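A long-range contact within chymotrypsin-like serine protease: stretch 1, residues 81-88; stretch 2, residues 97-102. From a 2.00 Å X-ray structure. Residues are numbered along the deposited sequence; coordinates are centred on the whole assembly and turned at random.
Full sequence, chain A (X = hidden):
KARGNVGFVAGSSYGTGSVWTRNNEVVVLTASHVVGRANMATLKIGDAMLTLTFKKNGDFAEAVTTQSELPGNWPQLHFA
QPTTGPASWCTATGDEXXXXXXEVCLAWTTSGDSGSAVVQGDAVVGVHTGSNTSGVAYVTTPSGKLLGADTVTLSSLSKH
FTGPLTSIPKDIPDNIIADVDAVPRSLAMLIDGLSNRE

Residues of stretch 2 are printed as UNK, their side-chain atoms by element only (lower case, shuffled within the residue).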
# COMPACT_ATOMS: atom_id res chain seq x y z
N GLN A 81 -6.22 2.25 -11.30
CA GLN A 81 -5.08 3.13 -11.52
C GLN A 81 -4.94 4.05 -10.30
O GLN A 81 -5.93 4.36 -9.64
CB GLN A 81 -5.29 3.97 -12.79
CG GLN A 81 -6.08 5.25 -12.59
CD GLN A 81 -5.92 6.24 -13.74
OE1 GLN A 81 -6.20 5.90 -14.89
NE2 GLN A 81 -5.47 7.45 -13.43
N PRO A 82 -3.71 4.42 -9.97
CA PRO A 82 -3.49 5.37 -8.87
C PRO A 82 -4.15 6.71 -9.16
O PRO A 82 -4.09 7.22 -10.28
CB PRO A 82 -1.97 5.53 -8.84
CG PRO A 82 -1.52 5.07 -10.21
CD PRO A 82 -2.44 3.94 -10.54
N THR A 83 -4.81 7.26 -8.15
CA THR A 83 -5.42 8.57 -8.22
C THR A 83 -4.71 9.42 -7.17
O THR A 83 -4.51 8.97 -6.05
CB THR A 83 -6.92 8.43 -7.94
OG1 THR A 83 -7.58 7.96 -9.12
CG2 THR A 83 -7.57 9.77 -7.68
N THR A 84 -4.29 10.63 -7.53
CA THR A 84 -3.61 11.48 -6.55
C THR A 84 -4.56 11.84 -5.40
O THR A 84 -5.54 12.55 -5.57
CB THR A 84 -3.06 12.76 -7.21
OG1 THR A 84 -2.11 12.42 -8.23
CG2 THR A 84 -2.24 13.55 -6.19
N GLY A 85 -4.26 11.34 -4.21
CA GLY A 85 -5.10 11.58 -3.05
C GLY A 85 -4.74 10.62 -1.94
O GLY A 85 -3.73 9.91 -2.01
N PRO A 86 -5.56 10.60 -0.89
CA PRO A 86 -5.35 9.68 0.22
C PRO A 86 -5.49 8.21 -0.21
O PRO A 86 -6.20 7.90 -1.15
CB PRO A 86 -6.48 10.05 1.19
CG PRO A 86 -7.52 10.69 0.30
CD PRO A 86 -6.71 11.49 -0.66
N ALA A 87 -4.77 7.34 0.47
CA ALA A 87 -4.86 5.91 0.24
C ALA A 87 -4.61 5.22 1.57
O ALA A 87 -3.98 5.79 2.46
CB ALA A 87 -3.85 5.44 -0.81
N SER A 88 -5.14 4.02 1.71
CA SER A 88 -4.96 3.27 2.94
C SER A 88 -3.97 2.15 2.71
O SER A 88 -4.13 1.36 1.78
CB SER A 88 -6.30 2.69 3.43
OG SER A 88 -7.22 3.70 3.84
N UNK A 97 -3.23 5.76 6.93
CA UNK A 97 -3.66 6.72 5.91
C UNK A 97 -2.45 7.48 5.39
O UNK A 97 -1.70 8.06 6.17
c UNK A 97 -4.71 7.70 6.45
o UNK A 97 -6.36 10.47 6.51
o UNK A 97 -7.48 9.10 5.21
c UNK A 97 -6.41 9.49 5.75
c UNK A 97 -5.12 8.75 5.42
N UNK A 98 -2.25 7.48 4.07
CA UNK A 98 -1.11 8.15 3.48
C UNK A 98 -1.43 8.87 2.18
O UNK A 98 -2.57 8.84 1.70
N UNK A 99 -0.43 9.55 1.62
CA UNK A 99 -0.57 10.23 0.35
C UNK A 99 -0.14 9.28 -0.74
O UNK A 99 0.89 8.63 -0.62
c UNK A 99 0.60 12.00 -1.14
c UNK A 99 -0.66 12.67 -1.71
c UNK A 99 1.79 12.95 -1.17
c UNK A 99 0.32 11.47 0.28
N UNK A 100 -0.95 9.18 -1.79
CA UNK A 100 -0.59 8.37 -2.92
C UNK A 100 -0.66 9.20 -4.19
O UNK A 100 -1.62 9.93 -4.40
c UNK A 100 -1.53 7.16 -3.04
c UNK A 100 -1.12 6.21 -4.18
c UNK A 100 -2.15 6.16 -5.30
c UNK A 100 -0.78 4.83 -3.67
N UNK A 101 0.39 9.13 -5.01
CA UNK A 101 0.43 9.73 -6.35
C UNK A 101 1.44 8.91 -7.14
O UNK A 101 2.16 8.10 -6.58
c UNK A 101 0.85 11.20 -6.31
o UNK A 101 2.21 11.34 -5.93
N UNK A 102 1.50 9.11 -8.45
CA UNK A 102 2.44 8.34 -9.25
C UNK A 102 3.88 8.73 -8.94
O UNK A 102 4.78 7.90 -8.95
O HOH W 1 -1.08 10.24 -9.49

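Position 97 carries five side-chain atoms: a chain of three carbons, the third bearing two oxygens. This is a carboxylate on a two-carbon arm. One of the oxygens lies 4.3 Å from CB of Pro86, too far for more than a loose contact. The residue is Glu97. Its backbone lies closer to stretch 1: CA of Glu97 is 3.6 Å from O of Ala87, a CA-H...O contact.

Position 98 has no side-chain atoms. Its backbone does all the work. Its N donates to O of Ala87 at 2.9 Å, and its O accepts from N of Ala87, also at 2.9 Å. The same O lies 3.3 Å from CA of Pro86. The residue is Gly98.

Position 99 has four side-chain carbons, forked at the second. The CA-to-CB bond points away from stretch 1, although the end of the side chain comes nearer. Its CA is 4.8 Å from CA of Pro86, in a non-hydrogen-bonded pair. A fork at the second carbon means leucine: Leu99, with chi1 t and chi2 p.

Position 100 again has four carbons forked at the second. Its CB packs 3.6 Å from CB of Ala87, and one terminal carbon sits 3.6 Å from CB of Pro82. The residue is Leu100. The carbon near Pro82 is CD2. Chi1 is t, but chi2, at 119°, lies between wells.

Position 101 has one carbon followed by one oxygen. The carbon, CB, is 3.7 Å from OG1 of Thr84. A single hydroxyl on CB identifies Ser101, with chi1 p. Its OG bonds to a residue flanking one of the stretches.

Position 102 has no side-chain atoms, so it is Gly102. A water joins it to stretch 1: N of Gly102 donates to the water at 3.0 Å, and OG1 of Thr84 is 2.7 Å from the same water.

The contact is an antiparallel strand pairing, extended by a water bridge. Two hydrogen-bonded pairs, Gly85 with Leu100 and Ala87 with Gly98, alternate with non-hydrogen-bonded ones. In the first, N of Gly85 donates to O of Leu100 at 3.0 Å, and N of Leu100 donates to O of Gly85 at 2.9 Å. CA of Thr84 adds a CA-H...O contact to O of Leu100 at 3.3 Å. Ala87 and Leu100 share a face of the sheet, so their side chains can pack. Leu100 also reaches Pro82, carrying apolar contact beyond the paired strands. It has the largest area covered by the other stretch.

Stretch 2 (97-102) EGLLSG
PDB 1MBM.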